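Alpha-glucosidase YIHQ (Escherichia coli, PDB 5AEG) hydrolyses sulfoquinovosyl diacylglycerides and simple sulfoquinovosides such as sulfoquinovosyl glycerol, releasing sulfoquinovose for use as a source of carbon and sulfur. Local coordinates at residues 117-122 / 222-227; 195-200 / 215-220; 523-528 / 559-564; 528-533 / 656-661. One frame throughout, in Å; residues are numbered along the deposited sequence.

Overall arrangement
Contacts 1 and 2 lie in the N-terminal beta-sandwich; contacts 3 and 4 are on the other side of the chain's centre, and the centres of contacts 1 and 3 are about 44 Å apart. Contact 1 is purely apolar core between two facing strands. Contact 2 joins the same two layers, but reaches past the strand ends to the partly exposed rim, where an amide, a carboxylate and a water join the apolar side chains. Contact 3 packs two helices of the catalytic barrel, and contact 4 ties the loop after one of them to the C-terminal domain. These two buried contacts share S528 and meet at G656; neither has a direct hydrogen bond across its segments.

Contact 1: residues 117-122 / 222-227; sequences IWLRLA and ATLRFE
L119 and L224 reach for each other from facing strands and meet tip to tip, CD2 of L119 lying 4.0 Å from CD2 of L224. The two strands run nearly the same way, their axes 10.5 Å apart at closest and crossing at -25°, a separation spanned by side chains that meet end on, too wide for backbone hydrogen bonds. L119 has CG anti to the backbone N (chi1 174°), which sends its branch across the gap. Further along, L121 brings CD1 to the edge of the F226 ring, near the ring plane and 4.0 Å from CE2 of F226. At the other end, I117 covers the small A222, with CD1 of I117 4.1 Å from CB of A222. All six of these residues are buried and wholly apolar at their tips. The outward sides of the strands are quite different: W118, R120, T223, R225 and E227 are partly exposed, and of these R120 forms a salt bridge with E214, R225 with D198 and E227 with R102. This is the core of a beta-sandwich, in the galactose mutarotase-like N-terminal domain of the family 31 enzymes. Strand 116-122 is hydrogen-bonded between strands 39-49 and 212-217 in one layer, while strand 221-228 lies between 193-197 and 103-109 in the other; I29 and L30 of strand 27-32 cover F226 and L121.

Contact 2: residues 195-200 / 215-220; sequences CHVDNS and LALWED
N199 and E219 face each other with their CA atoms 8.3 Å apart, each just beyond the end of its strand, while further back V197 and L215 stand 9.8 Å apart between CA atoms across the sandwich. The polar link is from ND2 of N199 to OE1 of E219, 3.0 Å long and somewhat bent, with an N-H...O angle of 145°. The donor comes from above the carboxylate, 67° out of its plane, and the amide and carboxylate stand nearly perpendicular. N199 has CG anti to its carbonyl carbon (chi1 -59°), which swings the amide toward E219; ND2 also bonds to the carbonyl O of K221, and two acceptors thus grip the same nitrogen and fix the amide's rotation. A water takes the N-H of S200 and donates to OE1 of E219 at 2.6 Å from its oxygen, giving that carboxylate oxygen a second donor. On the strand side of this polar link, the side chains of L217 and N199 cross at about a right angle, CD2 of L217 3.5 Å from ND2 of N199. The same methyl meets V197 tip to tip, CD2 of L217 lying 4.1 Å from CG1 of V197. The contact joins two facing sandwich layers: strand 193-197 pairs with 221-228 in one, strand 212-217 with 116-122 in the other, and M203 of strand 203-206 packs against both V197 and L217.

Contact 3: residues 523-528 / 559-564; sequences RWCDFS and ARMTTV
M561 buries more surface in this contact than any other residue, its side chain crossing that of D526 at a slant and its CB resting on SG of C525. The chain of M561 is bent at chi2 (-47°) and chi3 (-69°), which curls it round one carboxylate oxygen: CG of M561 is 3.4 Å from OD1 of D526, and both SD and CE of M561 come to 3.6 Å from that same atom. Packing of this kind sets C-H groups and sulfur against a polar atom without a hydrogen bond. The carboxylate is satisfied by others, for OD2 of D526 accepts the backbone N-H of G656 and H557 makes a weak bond to OD1. These are two helices of the TIM barrel that forms the catalytic domain: helix 518-528 leads from barrel strand 501-505 to strand 534-536, and helix 552-567 follows that second strand, so the two are neighbours on the outside of the barrel. C525 completes the contact with its SG anti to the backbone N (chi1 -172°), 3.9 Å from CB of M561; it also touches H557 and F558, about a turn before M561 on helix 552-567. Shortening M561 to an alanine would remove CG, SD and CE, and is likely to leave OD1 of D526 without its apolar cover and a gap between the helices. R560, the residue before M561, sends NE to the carbonyl O of G656, so both helices hold one glycine of the C-terminal domain through its backbone.

Contact 4: residues 528-533 / 656-661; sequences SAFTPM and GKPPVF
F530 carries the whole contact from the barrel side, meeting V660 with a ring face and P658 more obliquely. The CH-pi interaction comes first: CG2 of V660 sits over the middle of the ring, 3.8 Å from the F530 centroid and only 9° off the ring normal. With CG anti to its carbonyl carbon (chi1 -66°), F530 throws the ring toward 656-661. Two simple apolar contacts add to this: CG1, the other branch of V660, lies toward the CE1 rim of the same face, 3.7 Å from CE1 of F530, and the side chains of P658 and F530 cross at about a right angle, with CG of P658 4.0 Å from CE2 of F530. Cutting F530 back to an alanine would probably leave the methyls of V660 without their aromatic partner and open a gap between the two domains. Hydrogen bonds between the two segments are lacking; within the first they shape the loop that presents the ring. S528 to T531 form a type I beta turn, whose backbone bond is weak, but OG1 of T531 donates to O of S528 at 2.7 Å, in the carbonyl plane and on a lone pair. The carbonyl O of F530 is hydrogen-bonded to the hydroxyl of Y607, on strand 607-609 of the C-terminal sheet, a further link between the domains. The loop runs from helix 518-528 to strand 534-536 of the barrel, with V564 of helix 552-567 and L568 also packing on F530; across the interface, strand 660-663 lies between 613-615 and 635-637 in the antiparallel sheet of the C-terminal domain.

Contact 1: residues 117-122 / 222-227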
# COMPACT_ATOMS: atom_id res chain seq x y z
N ILE A 117 -17.24 18.73 -7.18
CA ILE A 117 -16.39 19.87 -6.96
C ILE A 117 -15.16 19.63 -7.87
O ILE A 117 -14.61 18.49 -7.97
CB ILE A 117 -15.94 20.03 -5.48
CG1 ILE A 117 -17.04 20.46 -4.53
CG2 ILE A 117 -14.64 20.88 -5.41
CD1 ILE A 117 -16.78 20.05 -3.05
N TRP A 118 -14.69 20.68 -8.52
CA TRP A 118 -13.36 20.70 -9.15
C TRP A 118 -12.61 21.89 -8.63
O TRP A 118 -13.11 23.03 -8.76
CB TRP A 118 -13.43 20.81 -10.65
CG TRP A 118 -14.16 19.76 -11.40
CD1 TRP A 118 -13.57 18.75 -12.19
CD2 TRP A 118 -15.59 19.55 -11.51
NE1 TRP A 118 -14.55 17.96 -12.73
CE2 TRP A 118 -15.79 18.42 -12.36
CE3 TRP A 118 -16.71 20.21 -11.01
CZ2 TRP A 118 -17.04 17.98 -12.72
CZ3 TRP A 118 -17.94 19.75 -11.34
CH2 TRP A 118 -18.11 18.64 -12.21
N LEU A 119 -11.44 21.68 -8.00
CA LEU A 119 -10.65 22.75 -7.46
C LEU A 119 -9.28 22.71 -8.04
O LEU A 119 -8.66 21.64 -8.02
CB LEU A 119 -10.58 22.58 -5.95
CG LEU A 119 -9.66 23.55 -5.19
CD1 LEU A 119 -10.26 24.97 -5.10
CD2 LEU A 119 -9.43 23.04 -3.77
N ARG A 120 -8.81 23.85 -8.57
CA ARG A 120 -7.44 23.99 -9.06
C ARG A 120 -6.52 24.65 -8.04
O ARG A 120 -6.78 25.73 -7.44
CB ARG A 120 -7.34 24.68 -10.45
CG ARG A 120 -8.21 24.10 -11.52
CD ARG A 120 -8.03 24.75 -12.85
NE ARG A 120 -8.70 23.97 -13.86
CZ ARG A 120 -8.73 24.33 -15.15
NH1 ARG A 120 -8.17 25.45 -15.54
NH2 ARG A 120 -9.33 23.58 -16.03
N LEU A 121 -5.40 23.98 -7.84
CA LEU A 121 -4.30 24.45 -7.11
C LEU A 121 -3.21 24.96 -8.04
O LEU A 121 -2.88 24.37 -9.05
CB LEU A 121 -3.70 23.36 -6.18
CG LEU A 121 -4.68 22.65 -5.25
CD1 LEU A 121 -3.90 21.62 -4.44
CD2 LEU A 121 -5.37 23.61 -4.32
N ALA A 122 -2.63 26.12 -7.71
CA ALA A 122 -1.61 26.67 -8.57
C ALA A 122 -0.37 25.65 -8.53
O ALA A 122 -0.12 25.05 -7.50
CB ALA A 122 -1.17 28.03 -8.04
N ALA A 222 -15.62 19.63 0.81
CA ALA A 222 -14.24 19.13 0.86
C ALA A 222 -13.45 19.80 1.94
O ALA A 222 -13.59 21.02 2.15
CB ALA A 222 -13.61 19.37 -0.46
N THR A 223 -12.56 19.05 2.57
CA THR A 223 -11.63 19.61 3.53
C THR A 223 -10.22 19.18 3.15
O THR A 223 -9.96 17.95 3.07
CB THR A 223 -11.92 19.04 4.90
OG1 THR A 223 -13.26 19.44 5.30
CG2 THR A 223 -10.92 19.57 5.88
N LEU A 224 -9.35 20.16 2.93
CA LEU A 224 -7.96 19.93 2.53
C LEU A 224 -7.02 20.58 3.56
O LEU A 224 -7.27 21.69 4.01
CB LEU A 224 -7.67 20.59 1.19
CG LEU A 224 -8.58 20.26 0.02
CD1 LEU A 224 -9.83 21.16 0.02
CD2 LEU A 224 -7.82 20.35 -1.30
N ARG A 225 -5.92 19.93 3.87
CA ARG A 225 -4.94 20.46 4.83
C ARG A 225 -3.60 20.44 4.17
O ARG A 225 -3.29 19.49 3.45
CB ARG A 225 -4.82 19.55 6.02
CG ARG A 225 -5.90 19.72 7.08
CD ARG A 225 -5.87 18.47 7.99
NE ARG A 225 -7.21 18.00 8.23
CZ ARG A 225 -8.02 18.60 9.08
NH1 ARG A 225 -7.58 19.62 9.79
NH2 ARG A 225 -9.25 18.17 9.22
N PHE A 226 -2.79 21.47 4.44
CA PHE A 226 -1.43 21.58 3.87
C PHE A 226 -0.44 21.91 4.97
O PHE A 226 -0.78 22.62 6.00
CB PHE A 226 -1.29 22.66 2.82
CG PHE A 226 -2.25 22.60 1.69
CD1 PHE A 226 -3.60 22.86 1.88
CD2 PHE A 226 -1.80 22.34 0.41
CE1 PHE A 226 -4.46 22.87 0.84
CE2 PHE A 226 -2.66 22.35 -0.66
CZ PHE A 226 -4.01 22.61 -0.44
N GLU A 227 0.78 21.36 4.86
CA GLU A 227 1.91 21.86 5.68
C GLU A 227 3.09 21.89 4.79
O GLU A 227 3.20 21.07 3.87
CB GLU A 227 2.28 21.01 6.83
CG GLU A 227 1.58 21.21 8.10
CD GLU A 227 2.14 20.36 9.23
OE1 GLU A 227 1.76 19.16 9.31
OE2 GLU A 227 2.82 20.93 10.13

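Contact 2: residues 195-200 / 215-220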
# COMPACT_ATOMS: atom_id res chain seq x y z
N CYS A 195 -0.30 17.90 0.60
CA CYS A 195 -1.74 18.18 0.68
C CYS A 195 -2.52 16.92 1.04
O CYS A 195 -2.31 15.89 0.38
CB CYS A 195 -2.17 18.68 -0.67
SG CYS A 195 -3.95 18.84 -0.88
N HIS A 196 -3.32 16.96 2.09
CA HIS A 196 -4.12 15.83 2.54
C HIS A 196 -5.62 16.20 2.53
O HIS A 196 -6.01 17.25 3.07
CB HIS A 196 -3.74 15.40 3.93
CG HIS A 196 -4.61 14.30 4.45
ND1 HIS A 196 -4.64 13.06 3.86
CD2 HIS A 196 -5.55 14.28 5.43
CE1 HIS A 196 -5.52 12.30 4.49
NE2 HIS A 196 -6.10 13.03 5.44
N VAL A 197 -6.45 15.36 1.92
CA VAL A 197 -7.89 15.65 1.76
C VAL A 197 -8.65 14.65 2.66
O VAL A 197 -8.43 13.41 2.64
CB VAL A 197 -8.36 15.62 0.33
CG1 VAL A 197 -9.87 15.84 0.17
CG2 VAL A 197 -7.60 16.59 -0.55
N ASP A 198 -9.56 15.16 3.47
CA ASP A 198 -10.22 14.29 4.44
C ASP A 198 -11.26 13.40 3.81
O ASP A 198 -11.59 12.34 4.35
CB ASP A 198 -10.96 15.09 5.54
CG ASP A 198 -10.04 15.66 6.56
OD1 ASP A 198 -8.84 15.32 6.66
OD2 ASP A 198 -10.56 16.46 7.35
N ASN A 199 -11.78 13.76 2.70
CA ASN A 199 -12.91 12.97 2.20
C ASN A 199 -12.56 11.50 1.84
O ASN A 199 -11.39 11.19 1.56
CB ASN A 199 -13.35 13.62 0.92
CG ASN A 199 -13.77 15.09 1.09
OD1 ASN A 199 -13.00 15.91 1.62
ND2 ASN A 199 -14.97 15.41 0.54
N SER A 200 -13.57 10.65 1.73
CA SER A 200 -13.39 9.26 1.22
C SER A 200 -14.24 8.95 0.00
O SER A 200 -14.30 7.83 -0.46
CB SER A 200 -13.60 8.26 2.35
OG SER A 200 -14.96 8.28 2.72
N LEU A 215 -8.09 18.86 -8.68
CA LEU A 215 -8.62 17.87 -7.79
C LEU A 215 -10.13 17.83 -7.96
O LEU A 215 -10.84 18.82 -7.63
CB LEU A 215 -8.29 18.23 -6.39
CG LEU A 215 -6.82 18.62 -6.07
CD1 LEU A 215 -6.71 18.77 -4.57
CD2 LEU A 215 -5.86 17.61 -6.56
N ALA A 216 -10.62 16.70 -8.43
CA ALA A 216 -12.03 16.43 -8.61
C ALA A 216 -12.57 15.56 -7.49
O ALA A 216 -11.98 14.50 -7.17
CB ALA A 216 -12.31 15.85 -9.95
N LEU A 217 -13.66 16.02 -6.85
CA LEU A 217 -14.30 15.27 -5.80
C LEU A 217 -15.78 14.99 -6.14
O LEU A 217 -16.49 15.87 -6.67
CB LEU A 217 -14.27 15.97 -4.43
CG LEU A 217 -12.96 16.32 -3.79
CD1 LEU A 217 -12.51 17.65 -4.25
CD2 LEU A 217 -13.12 16.30 -2.29
N TRP A 218 -16.24 13.79 -5.80
CA TRP A 218 -17.66 13.44 -5.94
C TRP A 218 -18.33 13.65 -4.61
O TRP A 218 -18.81 12.71 -3.96
CB TRP A 218 -17.83 12.02 -6.43
CG TRP A 218 -17.42 11.89 -7.84
CD1 TRP A 218 -16.71 12.78 -8.55
CD2 TRP A 218 -17.57 10.72 -8.68
NE1 TRP A 218 -16.53 12.33 -9.83
CE2 TRP A 218 -17.00 11.04 -9.91
CE3 TRP A 218 -18.20 9.48 -8.52
CZ2 TRP A 218 -17.03 10.15 -11.00
CZ3 TRP A 218 -18.20 8.58 -9.60
CH2 TRP A 218 -17.64 8.92 -10.81
N GLU A 219 -18.34 14.89 -4.15
CA GLU A 219 -19.03 15.24 -2.92
C GLU A 219 -19.35 16.75 -3.00
O GLU A 219 -18.85 17.46 -3.87
CB GLU A 219 -18.21 14.94 -1.68
CG GLU A 219 -19.03 14.60 -0.45
CD GLU A 219 -18.30 13.88 0.64
OE1 GLU A 219 -17.16 13.33 0.46
OE2 GLU A 219 -18.88 13.85 1.75
N ASP A 220 -20.27 17.17 -2.14
CA ASP A 220 -20.66 18.56 -1.99
C ASP A 220 -19.86 19.34 -1.03
O ASP A 220 -20.09 20.57 -0.87
CB ASP A 220 -22.13 18.57 -1.50
CG ASP A 220 -22.27 17.97 -0.10
OD1 ASP A 220 -22.01 16.76 0.07
OD2 ASP A 220 -22.48 18.71 0.87
O HOH W 1 -16.06 11.81 2.30

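Contact 3: residues 523-528 / 559-564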
# COMPACT_ATOMS: atom_id res chain seq x y z
N ARG A 523 15.99 -14.03 -8.37
CA ARG A 523 16.13 -12.58 -8.46
C ARG A 523 15.21 -11.84 -7.44
O ARG A 523 15.58 -10.81 -6.89
CB ARG A 523 15.79 -12.13 -9.84
CG ARG A 523 16.86 -12.37 -10.84
CD ARG A 523 18.09 -11.56 -10.62
NE ARG A 523 18.89 -11.58 -11.87
CZ ARG A 523 20.18 -11.23 -11.96
NH1 ARG A 523 20.81 -10.82 -10.89
NH2 ARG A 523 20.82 -11.29 -13.14
N TRP A 524 14.01 -12.38 -7.18
CA TRP A 524 13.12 -11.77 -6.24
C TRP A 524 13.62 -11.95 -4.83
O TRP A 524 13.51 -11.04 -3.99
CB TRP A 524 11.68 -12.31 -6.37
CG TRP A 524 10.61 -11.32 -6.12
CD1 TRP A 524 10.40 -10.57 -5.03
CD2 TRP A 524 9.52 -11.08 -6.99
NE1 TRP A 524 9.25 -9.82 -5.15
CE2 TRP A 524 8.68 -10.10 -6.34
CE3 TRP A 524 9.17 -11.58 -8.22
CZ2 TRP A 524 7.53 -9.61 -6.91
CZ3 TRP A 524 8.00 -11.06 -8.83
CH2 TRP A 524 7.21 -10.08 -8.17
N CYS A 525 14.24 -13.11 -4.56
CA CYS A 525 14.86 -13.35 -3.28
C CYS A 525 15.97 -12.31 -3.06
O CYS A 525 16.14 -11.82 -1.96
CB CYS A 525 15.41 -14.79 -3.20
SG CYS A 525 15.98 -15.19 -1.53
N ASP A 526 16.77 -12.04 -4.10
CA ASP A 526 17.85 -11.03 -3.97
C ASP A 526 17.30 -9.63 -3.58
O ASP A 526 17.96 -8.85 -2.88
CB ASP A 526 18.60 -10.90 -5.27
CG ASP A 526 19.57 -12.06 -5.57
OD1 ASP A 526 19.67 -12.99 -4.72
OD2 ASP A 526 20.14 -11.99 -6.73
N PHE A 527 16.15 -9.29 -4.14
CA PHE A 527 15.50 -8.01 -3.86
C PHE A 527 15.00 -7.97 -2.42
O PHE A 527 15.36 -7.07 -1.63
CB PHE A 527 14.36 -7.85 -4.90
CG PHE A 527 13.37 -6.71 -4.64
CD1 PHE A 527 13.70 -5.54 -4.00
CD2 PHE A 527 12.07 -6.86 -5.11
CE1 PHE A 527 12.73 -4.54 -3.85
CE2 PHE A 527 11.16 -5.82 -5.07
CZ PHE A 527 11.46 -4.67 -4.41
N SER A 528 14.21 -8.99 -2.03
CA SER A 528 13.62 -9.02 -0.74
C SER A 528 14.58 -9.06 0.47
O SER A 528 14.25 -8.55 1.55
CB SER A 528 12.54 -10.15 -0.63
OG SER A 528 11.46 -9.87 -1.52
N ALA A 559 19.60 -19.93 1.46
CA ALA A 559 20.55 -19.95 2.59
C ALA A 559 21.48 -18.67 2.53
O ALA A 559 21.56 -17.95 3.49
CB ALA A 559 21.38 -21.25 2.65
N ARG A 560 22.02 -18.38 1.37
CA ARG A 560 22.92 -17.23 1.19
C ARG A 560 22.22 -15.91 1.44
O ARG A 560 22.68 -15.10 2.23
CB ARG A 560 23.53 -17.25 -0.21
CG ARG A 560 24.33 -15.97 -0.65
CD ARG A 560 24.59 -15.90 -2.17
NE ARG A 560 25.21 -14.63 -2.54
CZ ARG A 560 26.48 -14.28 -2.25
NH1 ARG A 560 27.30 -15.12 -1.67
NH2 ARG A 560 26.94 -13.08 -2.57
N MET A 561 21.03 -15.72 0.85
CA MET A 561 20.38 -14.40 0.97
C MET A 561 19.68 -14.19 2.24
O MET A 561 19.61 -13.03 2.71
CB MET A 561 19.46 -14.11 -0.27
CG MET A 561 20.14 -14.28 -1.62
SD MET A 561 21.77 -13.50 -1.78
CE MET A 561 21.31 -11.78 -1.74
N THR A 562 19.18 -15.26 2.89
CA THR A 562 18.72 -15.10 4.25
C THR A 562 19.85 -14.81 5.23
O THR A 562 19.61 -14.14 6.24
CB THR A 562 17.84 -16.26 4.78
OG1 THR A 562 18.57 -17.49 4.79
CG2 THR A 562 16.62 -16.42 3.89
N THR A 563 21.05 -15.31 4.94
CA THR A 563 22.20 -14.93 5.78
C THR A 563 22.56 -13.47 5.55
O THR A 563 22.90 -12.80 6.48
CB THR A 563 23.38 -15.85 5.51
OG1 THR A 563 22.95 -17.16 5.79
CG2 THR A 563 24.49 -15.56 6.41
N VAL A 564 22.49 -13.01 4.31
CA VAL A 564 22.65 -11.55 4.01
C VAL A 564 21.65 -10.81 4.88
O VAL A 564 22.03 -9.89 5.63
CB VAL A 564 22.54 -11.28 2.52
CG1 VAL A 564 22.45 -9.79 2.21
CG2 VAL A 564 23.74 -11.95 1.77

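Contact 4: residues 528-533 / 656-661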
# COMPACT_ATOMS: atom_id res chain seq x y z
N SER A 528 14.21 -8.99 -2.03
CA SER A 528 13.62 -9.02 -0.74
C SER A 528 14.58 -9.06 0.47
O SER A 528 14.25 -8.55 1.55
CB SER A 528 12.54 -10.15 -0.63
OG SER A 528 11.46 -9.87 -1.52
N ALA A 529 15.76 -9.59 0.27
CA ALA A 529 16.80 -9.57 1.31
C ALA A 529 17.27 -8.15 1.63
O ALA A 529 17.90 -7.96 2.68
CB ALA A 529 18.00 -10.39 0.83
N PHE A 530 16.97 -7.18 0.75
CA PHE A 530 17.18 -5.74 0.99
C PHE A 530 15.93 -4.92 1.24
O PHE A 530 15.77 -3.82 0.70
CB PHE A 530 18.08 -5.20 -0.14
CG PHE A 530 19.47 -5.80 -0.06
CD1 PHE A 530 20.44 -5.19 0.73
CD2 PHE A 530 19.78 -6.95 -0.70
CE1 PHE A 530 21.73 -5.68 0.83
CE2 PHE A 530 21.06 -7.50 -0.58
CZ PHE A 530 22.06 -6.83 0.15
N THR A 531 15.02 -5.54 2.00
CA THR A 531 13.75 -4.93 2.41
C THR A 531 13.57 -5.33 3.87
O THR A 531 14.34 -6.15 4.40
CB THR A 531 12.53 -5.38 1.57
OG1 THR A 531 12.24 -6.74 1.86
CG2 THR A 531 12.76 -5.18 0.14
N PRO A 532 12.56 -4.76 4.58
CA PRO A 532 12.48 -5.15 5.96
C PRO A 532 11.82 -6.52 6.31
O PRO A 532 11.72 -6.88 7.52
CB PRO A 532 11.70 -4.01 6.64
CG PRO A 532 10.94 -3.38 5.59
CD PRO A 532 11.80 -3.52 4.31
N MET A 533 11.38 -7.29 5.32
CA MET A 533 10.73 -8.57 5.65
C MET A 533 10.88 -9.49 4.45
O MET A 533 10.64 -9.06 3.33
CB MET A 533 9.26 -8.34 6.02
CG MET A 533 8.51 -9.62 6.35
SD MET A 533 6.93 -9.21 7.04
CE MET A 533 6.17 -10.84 6.99
N GLY A 656 22.41 -13.62 -6.87
CA GLY A 656 23.08 -13.68 -5.57
C GLY A 656 24.03 -12.47 -5.28
O GLY A 656 24.51 -12.30 -4.15
N LYS A 657 24.33 -11.69 -6.31
CA LYS A 657 25.15 -10.43 -6.19
C LYS A 657 24.36 -9.25 -6.79
O LYS A 657 24.73 -8.68 -7.81
CB LYS A 657 26.49 -10.64 -6.89
CG LYS A 657 27.28 -11.70 -6.19
CD LYS A 657 28.63 -12.00 -6.82
CE LYS A 657 29.22 -13.18 -6.06
NZ LYS A 657 30.63 -13.30 -6.46
N PRO A 658 23.25 -8.90 -6.12
CA PRO A 658 22.35 -7.86 -6.66
C PRO A 658 23.07 -6.49 -6.64
O PRO A 658 24.06 -6.32 -5.91
CB PRO A 658 21.22 -7.81 -5.68
CG PRO A 658 21.70 -8.48 -4.43
CD PRO A 658 22.68 -9.52 -4.96
N PRO A 659 22.57 -5.54 -7.40
CA PRO A 659 23.30 -4.24 -7.47
C PRO A 659 23.02 -3.41 -6.24
O PRO A 659 21.92 -2.80 -6.14
CB PRO A 659 22.76 -3.60 -8.73
CG PRO A 659 22.13 -4.72 -9.52
CD PRO A 659 21.54 -5.61 -8.44
N VAL A 660 23.93 -3.56 -5.25
CA VAL A 660 23.80 -3.01 -3.93
C VAL A 660 25.11 -2.29 -3.64
O VAL A 660 26.18 -2.88 -3.79
CB VAL A 660 23.55 -4.10 -2.86
CG1 VAL A 660 23.60 -3.52 -1.46
CG2 VAL A 660 22.16 -4.80 -3.06
N PHE A 661 25.03 -1.03 -3.20
CA PHE A 661 26.20 -0.26 -2.88
C PHE A 661 26.02 0.35 -1.52
O PHE A 661 24.88 0.59 -1.09
CB PHE A 661 26.39 0.85 -3.94
CG PHE A 661 26.47 0.37 -5.32
CD1 PHE A 661 25.33 -0.04 -5.99
CD2 PHE A 661 27.69 0.38 -6.00
CE1 PHE A 661 25.43 -0.48 -7.29
CE2 PHE A 661 27.77 -0.02 -7.28
CZ PHE A 661 26.65 -0.48 -7.93